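Local structure of fucolectin-related protein (Streptococcus pneumoniae, 2WMF) at residues 260-273 against 484-498. The protein is a family 98 glycoside hydrolase that probably hydrolyses host blood-group carbohydrate antigens, consistent with a role in fucose utilization. Numbering follows the deposited sequence.
Sequences RARDMRSYASEPES and YRTDKTAMWALSGNF
Residues 260-273, in the connection from barrel strand 237-243 past helix 245-249 to helix 272-283 of the (beta/alpha)8 barrel, meet residues 484-498, from the C-terminal part of the family 98 module, with Arg-265 sunk between Trp-492 and Phe-498. Phe-498 CD2 lies over the centre of one guanidinium face, 3.5 Å from Arg-265 CZ, while Trp-492 CE3 sits toward the rim of the opposite face. The aliphatic part of the same arginine makes a CH-pi contact: Arg-265 CB stands 3.6 Å from the centroid of the Trp-492 six-membered ring. A bend at chi3 (-74°) turns the guanidinium back toward Asp-263, whose carboxylate takes NE and NH2 side-on through its syn lone pairs; OD1 also accepts from Arg-265 N through its anti lone pair, which makes an Asx turn. NH1 is left to reach Met-491 O of helix 489-493 and Leu-494 O of the loop that follows, each 3.0 Å from Arg-265 NH1. Four hydrogen bonds to three residues thus hold the buried guanidinium. Along the indole edge, Trp-492 NE1 donates to Ser-269 OG at 2.9 Å, and that hydroxyl in turn donates a hydrogen bond to Arg-265 O. Met-491 SD rests on Ala-268 CB. Farther along, the Glu-272 carboxylate is swung over by chi2 of 88°; OE1 accepts Lys-488 NZ (2.9 Å), in a salt bridge, and Thr-486 N from opposite faces of the carboxylate plane, while Thr-486 OG1 donates to OE2 at 2.7 Å. Tyr-519 also binds OE2. Backbone bonds add to it, Met-264 N to Phe-498 O and Ser-273 N to Tyr-484 O. Helix 506-517 flanks Met-491 and Phe-498 through Trp-514 and Glu-510, helix 245-249 places Trp-247 against Ser-269 and Pro-271, and Tyr-297 of helix 295-298 touches Ala-268, Glu-272 and Lys-488.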
ATOM      1  N   ARG A 260     -17.743  19.530   8.240  1.00 13.46           N
ATOM      2  CA  ARG A 260     -16.989  19.602   9.492  1.00 13.66           C
ATOM      3  C   ARG A 260     -15.528  19.950   9.256  1.00 12.18           C
ATOM      4  O   ARG A 260     -14.905  19.441   8.321  1.00 11.90           O
ATOM      5  CB  ARG A 260     -17.050  18.275  10.249  1.00 13.69           C
ATOM      6  CG  ARG A 260     -16.443  18.357  11.664  1.00 14.68           C
ATOM      7  CD  ARG A 260     -16.206  17.012  12.298  1.00 16.82           C
ATOM      8  NE  ARG A 260     -17.453  16.334  12.559  1.00 15.33           N
ATOM      9  CZ  ARG A 260     -18.224  16.578  13.621  1.00 20.99           C
ATOM     10  NH1 ARG A 260     -17.862  17.460  14.542  1.00 22.51           N
ATOM     11  NH2 ARG A 260     -19.361  15.909  13.786  1.00 23.98           N
ATOM     12  N   ALA A 261     -14.983  20.777  10.149  1.00 12.53           N
ATOM     13  CA  ALA A 261     -13.562  21.136  10.121  1.00 12.08           C
ATOM     14  C   ALA A 261     -12.716  19.873  10.343  1.00 11.98           C
ATOM     15  O   ALA A 261     -12.949  19.105  11.277  1.00 10.93           O
ATOM     16  CB  ALA A 261     -13.243  22.193  11.176  1.00 14.40           C
ATOM     17  N   ARG A 262     -11.720  19.705   9.490  1.00 10.63           N
ATOM     18  CA  ARG A 262     -10.717  18.630   9.714  1.00 10.22           C
ATOM     19  C   ARG A 262      -9.899  18.864  10.983  1.00  9.78           C
ATOM     20  O   ARG A 262      -9.728  20.000  11.464  1.00 10.70           O
ATOM     21  CB  ARG A 262      -9.781  18.494   8.530  1.00  9.50           C
ATOM     22  CG  ARG A 262      -8.810  19.679   8.400  1.00  9.48           C
ATOM     23  CD  ARG A 262      -7.989  19.594   7.162  1.00 10.29           C
ATOM     24  NE  ARG A 262      -7.186  20.807   6.976  1.00 11.71           N
ATOM     25  CZ  ARG A 262      -6.233  20.950   6.058  1.00 13.14           C
ATOM     26  NH1 ARG A 262      -5.926  19.964   5.246  1.00 12.61           N
ATOM     27  NH2 ARG A 262      -5.558  22.084   5.951  1.00 15.83           N
ATOM     28  N   ASP A 263      -9.368  17.777  11.514  1.00  9.66           N
ATOM     29  CA  ASP A 263      -8.331  17.837  12.535  1.00  9.41           C
ATOM     30  C   ASP A 263      -7.578  16.500  12.572  1.00 10.07           C
ATOM     31  O   ASP A 263      -7.724  15.704  11.618  1.00  9.02           O
ATOM     32  CB  ASP A 263      -8.831  18.360  13.922  1.00 10.48           C
ATOM     33  CG  ASP A 263      -9.883  17.495  14.592  1.00 11.10           C
ATOM     34  OD1 ASP A 263      -9.825  16.241  14.503  1.00  9.91           O
ATOM     35  OD2 ASP A 263     -10.794  18.099  15.239  1.00 11.13           O
ATOM     36  N   MET A 264      -6.738  16.269  13.586  1.00  9.61           N
ATOM     37  CA  MET A 264      -5.954  15.020  13.626  1.00  9.49           C
ATOM     38  C   MET A 264      -6.856  13.793  13.582  1.00  8.64           C
ATOM     39  O   MET A 264      -6.433  12.739  13.112  1.00  8.93           O
ATOM     40  CB  MET A 264      -5.021  14.933  14.848  1.00  9.04           C
ATOM     41  CG  MET A 264      -3.850  15.872  14.779  1.00 10.22           C
ATOM     42  SD  MET A 264      -2.675  15.653  16.116  1.00 13.23           S
ATOM     43  CE  MET A 264      -3.608  16.490  17.416  1.00 13.03           C
ATOM     44  N   ARG A 265      -8.103  13.916  14.041  1.00  8.31           N
ATOM     45  CA  ARG A 265      -9.005  12.777  13.977  1.00  8.69           C
ATOM     46  C   ARG A 265      -9.202  12.281  12.516  1.00  8.25           C
ATOM     47  O   ARG A 265      -9.561  11.122  12.277  1.00  8.34           O
ATOM     48  CB  ARG A 265     -10.307  13.135  14.665  1.00  8.55           C
ATOM     49  CG  ARG A 265     -10.149  13.276  16.137  1.00  8.96           C
ATOM     50  CD  ARG A 265     -11.421  13.697  16.827  1.00 10.04           C
ATOM     51  NE  ARG A 265     -11.706  15.108  16.578  1.00  9.73           N
ATOM     52  CZ  ARG A 265     -12.593  15.831  17.276  1.00  9.38           C
ATOM     53  NH1 ARG A 265     -13.339  15.258  18.197  1.00 10.98           N
ATOM     54  NH2 ARG A 265     -12.741  17.123  17.016  1.00 11.26           N
ATOM     55  N   SER A 266      -8.990  13.166  11.549  1.00  8.89           N
ATOM     56  CA  SER A 266      -9.053  12.801  10.134  1.00  8.58           C
ATOM     57  C   SER A 266      -8.066  11.698   9.773  1.00  8.62           C
ATOM     58  O   SER A 266      -8.374  10.820   8.946  1.00  9.11           O
ATOM     59  CB  SER A 266      -8.882  14.044   9.233  1.00  8.20           C
ATOM     60  OG  SER A 266      -9.865  15.051   9.504  1.00  7.64           O
ATOM     61  N   TYR A 267      -6.875  11.692  10.376  1.00  8.53           N
ATOM     62  CA  TYR A 267      -5.936  10.618  10.010  1.00  8.69           C
ATOM     63  C   TYR A 267      -6.318   9.269  10.622  1.00  8.05           C
ATOM     64  O   TYR A 267      -5.729   8.225  10.283  1.00  9.39           O
ATOM     65  CB  TYR A 267      -4.478  10.980  10.291  1.00  9.20           C
ATOM     66  CG  TYR A 267      -4.012  11.153  11.722  1.00  9.49           C
ATOM     67  CD1 TYR A 267      -4.219  10.172  12.696  1.00  9.66           C
ATOM     68  CD2 TYR A 267      -3.200  12.261  12.074  1.00 10.29           C
ATOM     69  CE1 TYR A 267      -3.716  10.338  14.006  1.00  9.87           C
ATOM     70  CE2 TYR A 267      -2.683  12.417  13.375  1.00  9.89           C
ATOM     71  CZ  TYR A 267      -2.941  11.472  14.341  1.00  8.95           C
ATOM     72  OH  TYR A 267      -2.378  11.619  15.605  1.00 10.54           O
ATOM     73  N   ALA A 268      -7.322   9.286  11.520  1.00  7.66           N
ATOM     74  CA  ALA A 268      -7.874   8.077  12.120  1.00  7.89           C
ATOM     75  C   ALA A 268      -9.255   7.725  11.550  1.00  6.66           C
ATOM     76  O   ALA A 268     -10.005   6.929  12.135  1.00  7.40           O
ATOM     77  CB  ALA A 268      -7.898   8.219  13.692  1.00  8.12           C
ATOM     78  N   SER A 269      -9.545   8.273  10.356  1.00  7.91           N
ATOM     79  CA  SER A 269     -10.846   8.145   9.751  1.00  7.70           C
ATOM     80  C   SER A 269     -10.912   7.497   8.350  1.00  8.45           C
ATOM     81  O   SER A 269     -11.990   7.244   7.834  1.00  9.22           O
ATOM     82  CB  SER A 269     -11.566   9.497   9.756  1.00  7.75           C
ATOM     83  OG  SER A 269     -11.778   9.960  11.093  1.00  7.86           O
ATOM     84  N   GLU A 270      -9.769   7.197   7.739  1.00  7.28           N
ATOM     85  CA  GLU A 270      -9.801   6.430   6.475  1.00  7.71           C
ATOM     86  C   GLU A 270     -10.307   5.010   6.813  1.00  7.09           C
ATOM     87  O   GLU A 270      -9.725   4.352   7.699  1.00  7.42           O
ATOM     88  CB  GLU A 270      -8.422   6.339   5.841  1.00  7.46           C
ATOM     89  CG  GLU A 270      -8.460   5.496   4.565  1.00  7.39           C
ATOM     90  CD  GLU A 270      -7.217   5.475   3.702  1.00  7.88           C
ATOM     91  OE1 GLU A 270      -6.364   6.359   3.831  1.00  8.18           O
ATOM     92  OE2 GLU A 270      -7.157   4.525   2.836  1.00  9.28           O
ATOM     93  N   PRO A 271     -11.370   4.540   6.146  1.00  7.78           N
ATOM     94  CA  PRO A 271     -11.892   3.202   6.476  1.00  7.91           C
ATOM     95  C   PRO A 271     -10.792   2.123   6.482  1.00  8.27           C
ATOM     96  O   PRO A 271      -9.910   2.087   5.609  1.00  7.22           O
ATOM     97  CB  PRO A 271     -12.932   2.962   5.398  1.00  8.85           C
ATOM     98  CG  PRO A 271     -13.408   4.319   5.073  1.00  8.48           C
ATOM     99  CD  PRO A 271     -12.195   5.195   5.113  1.00  7.91           C
ATOM    100  N   GLU A 272     -10.860   1.271   7.494  1.00  8.78           N
ATOM    101  CA  GLU A 272      -9.862   0.182   7.677  1.00  8.50           C
ATOM    102  C   GLU A 272      -9.705  -0.681   6.429  1.00  8.21           C
ATOM    103  O   GLU A 272      -8.590  -0.952   5.972  1.00  8.35           O
ATOM    104  CB  GLU A 272     -10.231  -0.691   8.885  1.00  8.51           C
ATOM    105  CG  GLU A 272     -10.085   0.037  10.245  1.00  9.04           C
ATOM    106  CD  GLU A 272     -11.264   0.818  10.750  1.00  8.13           C
ATOM    107  OE1 GLU A 272     -12.171   1.217   9.944  1.00  7.18           O
ATOM    108  OE2 GLU A 272     -11.283   1.032  12.005  1.00  9.25           O
ATOM    109  N   SER A 273     -10.815  -1.117   5.873  1.00  7.42           N
ATOM    110  CA  SER A 273     -10.756  -1.960   4.664  1.00  7.34           C
ATOM    111  C   SER A 273     -10.215  -1.185   3.464  1.00  7.71           C
ATOM    112  O   SER A 273      -9.647  -1.767   2.528  1.00  8.37           O
ATOM    113  CB  SER A 273     -12.128  -2.510   4.331  1.00  8.32           C
ATOM    114  OG  SER A 273     -13.027  -1.436   4.220  1.00  9.11           O
ATOM    115  N   TYR A 484     -14.365  -4.468   6.640  1.00  6.47           N
ATOM    116  CA  TYR A 484     -14.218  -3.970   8.025  1.00  7.78           C
ATOM    117  C   TYR A 484     -14.143  -2.433   8.031  1.00  7.27           C
ATOM    118  O   TYR A 484     -13.283  -1.838   7.348  1.00  7.95           O
ATOM    119  CB  TYR A 484     -12.949  -4.525   8.693  1.00  7.23           C
ATOM    120  CG  TYR A 484     -12.918  -4.252  10.211  1.00  7.16           C
ATOM    121  CD1 TYR A 484     -13.859  -4.809  11.059  1.00  9.53           C
ATOM    122  CD2 TYR A 484     -11.974  -3.409  10.762  1.00  8.26           C
ATOM    123  CE1 TYR A 484     -13.879  -4.526  12.384  1.00  8.99           C
ATOM    124  CE2 TYR A 484     -11.967  -3.131  12.134  1.00  8.86           C
ATOM    125  CZ  TYR A 484     -12.907  -3.723  12.949  1.00  9.74           C
ATOM    126  OH  TYR A 484     -12.941  -3.450  14.306  1.00  9.79           O
ATOM    127  N   ARG A 485     -15.069  -1.781   8.735  1.00  8.32           N
ATOM    128  CA  ARG A 485     -15.019  -0.345   8.906  1.00  8.33           C
ATOM    129  C   ARG A 485     -15.687  -0.050  10.234  1.00  8.40           C
ATOM    130  O   ARG A 485     -16.884  -0.275  10.368  1.00  8.61           O
ATOM    131  CB  ARG A 485     -15.739   0.399   7.770  1.00  8.32           C
ATOM    132  CG  ARG A 485     -15.627   1.931   7.906  1.00 10.15           C
ATOM    133  CD  ARG A 485     -16.423   2.684   6.871  1.00 11.36           C
ATOM    134  NE  ARG A 485     -17.847   2.663   7.195  1.00 12.42           N
ATOM    135  CZ  ARG A 485     -18.822   2.360   6.357  1.00 12.79           C
ATOM    136  NH1 ARG A 485     -18.574   2.115   5.070  1.00 13.44           N
ATOM    137  NH2 ARG A 485     -20.086   2.332   6.809  1.00 13.79           N
ATOM    138  N   THR A 486     -14.929   0.496  11.171  1.00  8.43           N
ATOM    139  CA  THR A 486     -15.499   0.892  12.471  1.00  8.47           C
ATOM    140  C   THR A 486     -16.232   2.235  12.307  1.00  9.72           C
ATOM    141  O   THR A 486     -15.840   3.057  11.469  1.00  8.25           O
ATOM    142  CB  THR A 486     -14.412   1.002  13.561  1.00  8.47           C
ATOM    143  OG1 THR A 486     -13.486   2.068  13.218  1.00  8.00           O
ATOM    144  CG2 THR A 486     -13.712  -0.323  13.767  1.00 10.16           C
ATOM    145  N   ASP A 487     -17.253   2.474  13.133  1.00  9.64           N
ATOM    146  CA  ASP A 487     -17.932   3.761  13.183  1.00  9.62           C
ATOM    147  C   ASP A 487     -17.035   4.777  13.920  1.00  8.85           C
ATOM    148  O   ASP A 487     -16.646   4.558  15.082  1.00 10.24           O
ATOM    149  CB  ASP A 487     -19.267   3.588  13.919  1.00  9.24           C
ATOM    150  CG  ASP A 487     -20.057   4.865  14.041  1.00 11.00           C
ATOM    151  OD1 ASP A 487     -19.726   5.842  13.330  1.00 10.56           O
ATOM    152  OD2 ASP A 487     -21.028   4.855  14.838  1.00 14.77           O
ATOM    153  N   LYS A 488     -16.691   5.876  13.231  1.00  8.67           N
ATOM    154  CA  LYS A 488     -15.793   6.893  13.778  1.00  8.89           C
ATOM    155  C   LYS A 488     -16.562   8.008  14.497  1.00  8.40           C
ATOM    156  O   LYS A 488     -15.967   9.003  14.918  1.00  9.77           O
ATOM    157  CB  LYS A 488     -14.960   7.531  12.661  1.00  8.94           C
ATOM    158  CG  LYS A 488     -14.197   6.525  11.699  1.00  9.22           C
ATOM    159  CD  LYS A 488     -13.281   5.623  12.503  1.00  9.57           C
ATOM    160  CE  LYS A 488     -12.463   4.680  11.631  1.00  8.46           C
ATOM    161  NZ  LYS A 488     -13.258   3.817  10.712  1.00  7.98           N
ATOM    162  N   THR A 489     -17.886   7.864  14.594  1.00  9.97           N
ATOM    163  CA  THR A 489     -18.729   8.911  15.191  1.00  9.31           C
ATOM    164  C   THR A 489     -18.305   9.266  16.633  1.00  9.24           C
ATOM    165  O   THR A 489     -18.198  10.463  16.965  1.00  8.56           O
ATOM    166  CB  THR A 489     -20.255   8.483  15.166  1.00 10.18           C
ATOM    167  OG1 THR A 489     -20.667   8.211  13.815  1.00 11.35           O
ATOM    168  CG2 THR A 489     -21.114   9.583  15.767  1.00 10.84           C
ATOM    169  N   ALA A 490     -18.043   8.268  17.483  1.00  8.96           N
ATOM    170  CA  ALA A 490     -17.663   8.575  18.871  1.00  9.14           C
ATOM    171  C   ALA A 490     -16.417   9.483  18.940  1.00  8.58           C
ATOM    172  O   ALA A 490     -16.370  10.461  19.691  1.00  9.47           O
ATOM    173  CB  ALA A 490     -17.455   7.316  19.681  1.00  9.94           C
ATOM    174  N   MET A 491     -15.409   9.166  18.126  1.00  8.58           N
ATOM    175  CA  MET A 491     -14.183   9.919  18.163  1.00  8.69           C
ATOM    176  C   MET A 491     -14.463  11.380  17.738  1.00  8.78           C
ATOM    177  O   MET A 491     -13.949  12.354  18.348  1.00  9.47           O
ATOM    178  CB  MET A 491     -13.149   9.265  17.225  1.00  7.82           C
ATOM    179  CG  MET A 491     -11.837  10.028  17.130  1.00  9.31           C
ATOM    180  SD  MET A 491     -10.662   9.195  16.044  1.00  9.74           S
ATOM    181  CE  MET A 491     -11.645   9.169  14.519  1.00  9.82           C
ATOM    182  N   TRP A 492     -15.303  11.537  16.712  1.00  9.68           N
ATOM    183  CA  TRP A 492     -15.631  12.873  16.190  1.00  9.65           C
ATOM    184  C   TRP A 492     -16.497  13.672  17.137  1.00  9.74           C
ATOM    185  O   TRP A 492     -16.544  14.891  16.990  1.00 11.32           O
ATOM    186  CB  TRP A 492     -16.243  12.785  14.787  1.00  9.62           C
ATOM    187  CG  TRP A 492     -15.185  12.575  13.739  1.00  8.78           C
ATOM    188  CD1 TRP A 492     -14.882  11.418  13.066  1.00  9.99           C
ATOM    189  CD2 TRP A 492     -14.221  13.549  13.321  1.00  8.75           C
ATOM    190  NE1 TRP A 492     -13.804  11.635  12.228  1.00  8.53           N
ATOM    191  CE2 TRP A 492     -13.384  12.936  12.373  1.00  8.77           C
ATOM    192  CE3 TRP A 492     -14.002  14.891  13.649  1.00  7.83           C
ATOM    193  CZ2 TRP A 492     -12.332  13.602  11.778  1.00  8.28           C
ATOM    194  CZ3 TRP A 492     -12.960  15.551  13.057  1.00  9.05           C
ATOM    195  CH2 TRP A 492     -12.153  14.912  12.089  1.00  8.37           C
ATOM    196  N   ALA A 493     -17.168  12.995  18.076  1.00  8.95           N
ATOM    197  CA  ALA A 493     -18.045  13.651  19.073  1.00  9.78           C
ATOM    198  C   ALA A 493     -17.308  14.237  20.276  1.00  9.74           C
ATOM    199  O   ALA A 493     -17.896  14.995  21.046  1.00 10.91           O
ATOM    200  CB  ALA A 493     -19.216  12.687  19.507  1.00  9.64           C
ATOM    201  N   LEU A 494     -16.029  13.921  20.433  1.00  9.68           N
ATOM    202  CA  LEU A 494     -15.278  14.332  21.606  1.00  9.66           C
ATOM    203  C   LEU A 494     -15.069  15.835  21.616  1.00  9.28           C
ATOM    204  O   LEU A 494     -14.834  16.428  20.568  1.00  9.28           O
ATOM    205  CB  LEU A 494     -13.878  13.676  21.599  1.00 10.61           C
ATOM    206  CG  LEU A 494     -13.764  12.157  21.564  1.00  9.68           C
ATOM    207  CD1 LEU A 494     -12.249  11.758  21.546  1.00 11.36           C
ATOM    208  CD2 LEU A 494     -14.449  11.567  22.762  1.00  9.20           C
ATOM    209  N   SER A 495     -15.094  16.421  22.806  1.00 10.02           N
ATOM    210  CA  SER A 495     -14.659  17.798  23.002  1.00 10.34           C
ATOM    211  C   SER A 495     -13.140  17.881  23.012  1.00 11.63           C
ATOM    212  O   SER A 495     -12.465  16.922  23.398  1.00 12.58           O
ATOM    213  CB  SER A 495     -15.182  18.295  24.361  1.00 10.65           C
ATOM    214  OG  SER A 495     -16.585  18.369  24.381  1.00 12.79           O
ATOM    215  N   GLY A 496     -12.611  19.033  22.612  1.00 12.29           N
ATOM    216  CA  GLY A 496     -11.166  19.246  22.645  1.00 12.81           C
ATOM    217  C   GLY A 496     -10.610  19.807  21.356  1.00 13.59           C
ATOM    218  O   GLY A 496     -11.241  19.736  20.311  1.00 14.11           O
ATOM    219  N   ASN A 497      -9.383  20.320  21.470  1.00 13.83           N
ATOM    220  CA  ASN A 497      -8.586  20.763  20.343  1.00 13.57           C
ATOM    221  C   ASN A 497      -7.710  19.587  19.890  1.00 13.23           C
ATOM    222  O   ASN A 497      -6.862  19.094  20.641  1.00 13.29           O
ATOM    223  CB  ASN A 497      -7.698  21.946  20.733  1.00 13.76           C
ATOM    224  CG  ASN A 497      -6.953  22.543  19.561  1.00 15.82           C
ATOM    225  OD1 ASN A 497      -7.190  22.223  18.389  1.00 17.55           O
ATOM    226  ND2 ASN A 497      -6.035  23.466  19.885  1.00 23.20           N
ATOM    227  N   PHE A 498      -7.932  19.148  18.662  1.00 13.10           N
ATOM    228  CA  PHE A 498      -7.108  18.104  18.023  1.00 13.15           C
ATOM    229  C   PHE A 498      -6.501  18.609  16.710  1.00 13.01           C
ATOM    230  O   PHE A 498      -6.152  17.815  15.837  1.00 12.63           O
ATOM    231  CB  PHE A 498      -7.922  16.822  17.774  1.00 13.75           C
ATOM    232  CG  PHE A 498      -8.474  16.230  19.016  1.00 13.61           C
ATOM    233  CD1 PHE A 498      -7.632  15.580  19.911  1.00 15.85           C
ATOM    234  CD2 PHE A 498      -9.808  16.440  19.382  1.00 12.36           C
ATOM    235  CE1 PHE A 498      -8.129  15.064  21.102  1.00 16.79           C
ATOM    236  CE2 PHE A 498     -10.317  15.890  20.580  1.00 14.87           C
ATOM    237  CZ  PHE A 498      -9.479  15.233  21.428  1.00 15.93           C
TER
HETATM  238  O   HOH W   1      -9.757  20.279  16.718  1.00 13.75           O
HETATM  239  O   HOH W   2     -13.657  18.723  19.413  1.00 13.78           O
HETATM  240  O   HOH W   3     -13.863   5.327   8.357  1.00  9.53           O